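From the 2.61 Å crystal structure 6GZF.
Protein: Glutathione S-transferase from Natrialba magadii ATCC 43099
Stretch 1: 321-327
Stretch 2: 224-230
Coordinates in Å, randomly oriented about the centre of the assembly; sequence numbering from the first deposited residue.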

# COMPACT_ATOMS: atom_id res chain seq x y z
N PRO A 321 4.49 -24.59 -9.24
CA PRO A 321 5.73 -25.27 -9.63
C PRO A 321 6.85 -24.32 -10.04
O PRO A 321 6.59 -23.24 -10.59
CB PRO A 321 5.29 -26.12 -10.83
CG PRO A 321 3.84 -26.35 -10.61
CD PRO A 321 3.33 -25.08 -10.00
N HIS A 322 8.08 -24.72 -9.77
CA HIS A 322 9.26 -23.99 -10.21
C HIS A 322 10.16 -24.92 -11.03
O HIS A 322 9.80 -26.07 -11.28
CB HIS A 322 10.02 -23.41 -9.02
CG HIS A 322 10.49 -24.44 -8.04
ND1 HIS A 322 11.60 -25.23 -8.25
CD2 HIS A 322 9.99 -24.81 -6.84
CE1 HIS A 322 11.76 -26.04 -7.22
NE2 HIS A 322 10.80 -25.81 -6.35
N SER A 323 11.32 -24.41 -11.43
CA SER A 323 12.27 -25.21 -12.20
C SER A 323 13.69 -24.94 -11.75
O SER A 323 14.64 -25.10 -12.52
CB SER A 323 12.12 -24.93 -13.70
OG SER A 323 10.76 -25.00 -14.10
N ARG A 324 13.84 -24.52 -10.50
CA ARG A 324 15.14 -24.14 -9.97
C ARG A 324 15.90 -25.33 -9.41
O ARG A 324 16.99 -25.18 -8.85
CB ARG A 324 14.99 -23.05 -8.91
CG ARG A 324 14.38 -21.76 -9.46
CD ARG A 324 14.29 -20.68 -8.40
NE ARG A 324 15.61 -20.26 -7.94
CZ ARG A 324 16.36 -19.34 -8.54
NH1 ARG A 324 15.91 -18.74 -9.64
NH2 ARG A 324 17.54 -19.02 -8.05
N ASP A 325 15.32 -26.52 -9.55
CA ASP A 325 16.03 -27.75 -9.22
C ASP A 325 17.02 -28.07 -10.34
O ASP A 325 17.87 -28.95 -10.20
CB ASP A 325 15.06 -28.91 -9.01
CG ASP A 325 13.95 -28.94 -10.05
OD1 ASP A 325 14.06 -28.22 -11.06
OD2 ASP A 325 12.96 -29.67 -9.84
N GLU A 326 16.90 -27.35 -11.44
CA GLU A 326 17.81 -27.47 -12.57
C GLU A 326 19.04 -26.58 -12.37
O GLU A 326 19.61 -26.08 -13.34
CB GLU A 326 17.11 -27.10 -13.88
CG GLU A 326 16.07 -28.12 -14.34
CD GLU A 326 15.32 -27.66 -15.57
OE1 GLU A 326 15.98 -27.30 -16.57
OE2 GLU A 326 14.07 -27.65 -15.55
N LEU A 327 19.43 -26.38 -11.12
CA LEU A 327 20.58 -25.55 -10.79
C LEU A 327 21.50 -26.25 -9.80
O LEU A 327 22.49 -26.88 -10.18
CB LEU A 327 20.13 -24.20 -10.23
CG LEU A 327 19.34 -23.29 -11.18
CD1 LEU A 327 18.70 -22.14 -10.41
CD2 LEU A 327 20.24 -22.77 -12.28
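Stretch 2 (224-230) VLADQRY

Contacts between irregular segments are often organised by one buried arginine that reads backbone carbonyls, and residues 224-230 lying on 321-327 of this glutathione S-transferase illustrate the principle. Stretch 2 leaves a helix at Leu225 and continues as loop to Tyr230; Arg229 takes phi/psi of -64/-45° as a single residue within it. Stretch 1 has no regular helix or strand, so there is no shared axis and no strand pairing; stretch 2 comes down on the C-terminal part of stretch 1, meeting it mainly from Arg324 to Leu327 rather than running its length, and the backbones come nearest at Leu327 and Arg229, whose CA atoms are 5.4 Å apart.

Arg324 points toward stretch 2 and places its guanidinium among carbonyl oxygens. Its NH2 donates to Leu225 O at 2.6 Å and to Arg229 O at 3.2 Å, while its NH1 adds a weak bond to Leu225 O at 3.0 Å. Both acceptors lie near the guanidinium plane, where the N-H bonds point. A water completes the link, accepting from Arg324 NE at 2.7 Å and donating to Arg229 O at 2.8 Å.

Arg229 answers with an extended side chain, t at chi1 to chi3, that slants from beside Leu327 over the backbone of Arg324 and Asp325. Its CD lies 3.2 Å from Arg324 O and its NH1 3.4 Å from Asp325 CA; both partners sit over one guanidinium face. Leu327 packs at its base, CB to CB of Arg229 at 3.7 Å.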

# COMPACT_ATOMS: atom_id res chain seq x y z
N VAL A 224 21.72 -12.26 -9.21
CA VAL A 224 22.61 -13.26 -8.65
C VAL A 224 21.93 -14.63 -8.65
O VAL A 224 22.56 -15.65 -8.94
CB VAL A 224 23.03 -12.89 -7.20
CG1 VAL A 224 23.80 -14.04 -6.55
CG2 VAL A 224 23.86 -11.62 -7.21
N LEU A 225 20.63 -14.64 -8.35
CA LEU A 225 19.88 -15.89 -8.26
C LEU A 225 19.40 -16.39 -9.61
O LEU A 225 18.52 -17.25 -9.68
CB LEU A 225 18.68 -15.71 -7.32
CG LEU A 225 19.01 -15.60 -5.83
CD1 LEU A 225 17.74 -15.44 -5.01
CD2 LEU A 225 19.80 -16.82 -5.38
N ALA A 226 19.97 -15.86 -10.68
CA ALA A 226 19.60 -16.28 -12.03
C ALA A 226 20.43 -17.48 -12.48
O ALA A 226 20.01 -18.25 -13.35
CB ALA A 226 19.76 -15.13 -13.01
N ASP A 227 21.61 -17.64 -11.88
CA ASP A 227 22.53 -18.69 -12.29
C ASP A 227 22.94 -19.60 -11.13
O ASP A 227 23.72 -20.53 -11.31
CB ASP A 227 23.77 -18.08 -12.94
CG ASP A 227 23.43 -17.19 -14.12
OD1 ASP A 227 22.93 -17.72 -15.14
OD2 ASP A 227 23.64 -15.97 -14.02
N GLN A 228 22.41 -19.33 -9.94
CA GLN A 228 22.63 -20.19 -8.79
C GLN A 228 21.34 -20.33 -7.99
O GLN A 228 20.61 -19.36 -7.80
CB GLN A 228 23.76 -19.65 -7.91
CG GLN A 228 23.53 -18.26 -7.34
CD GLN A 228 24.81 -17.62 -6.85
OE1 GLN A 228 25.76 -17.41 -7.62
NE2 GLN A 228 24.86 -17.30 -5.56
N ARG A 229 21.06 -21.55 -7.53
CA ARG A 229 19.78 -21.86 -6.90
C ARG A 229 19.55 -21.09 -5.61
O ARG A 229 18.47 -20.55 -5.39
CB ARG A 229 19.67 -23.36 -6.63
CG ARG A 229 18.37 -23.75 -5.96
CD ARG A 229 18.18 -25.26 -5.91
NE ARG A 229 16.87 -25.61 -5.37
CZ ARG A 229 16.34 -26.83 -5.42
NH1 ARG A 229 17.02 -27.83 -5.97
NH2 ARG A 229 15.14 -27.05 -4.91
N TYR A 230 20.57 -21.03 -4.76
CA TYR A 230 20.44 -20.34 -3.48
C TYR A 230 21.40 -19.16 -3.39
O TYR A 230 22.21 -18.93 -4.28
CB TYR A 230 20.68 -21.32 -2.33
CG TYR A 230 19.76 -22.52 -2.37
CD1 TYR A 230 18.39 -22.37 -2.21
CD2 TYR A 230 20.25 -23.81 -2.56
CE1 TYR A 230 17.54 -23.46 -2.24
CE2 TYR A 230 19.41 -24.90 -2.60
CZ TYR A 230 18.05 -24.72 -2.43
OH TYR A 230 17.21 -25.81 -2.47
O HOH W 1 15.74 -21.28 -5.49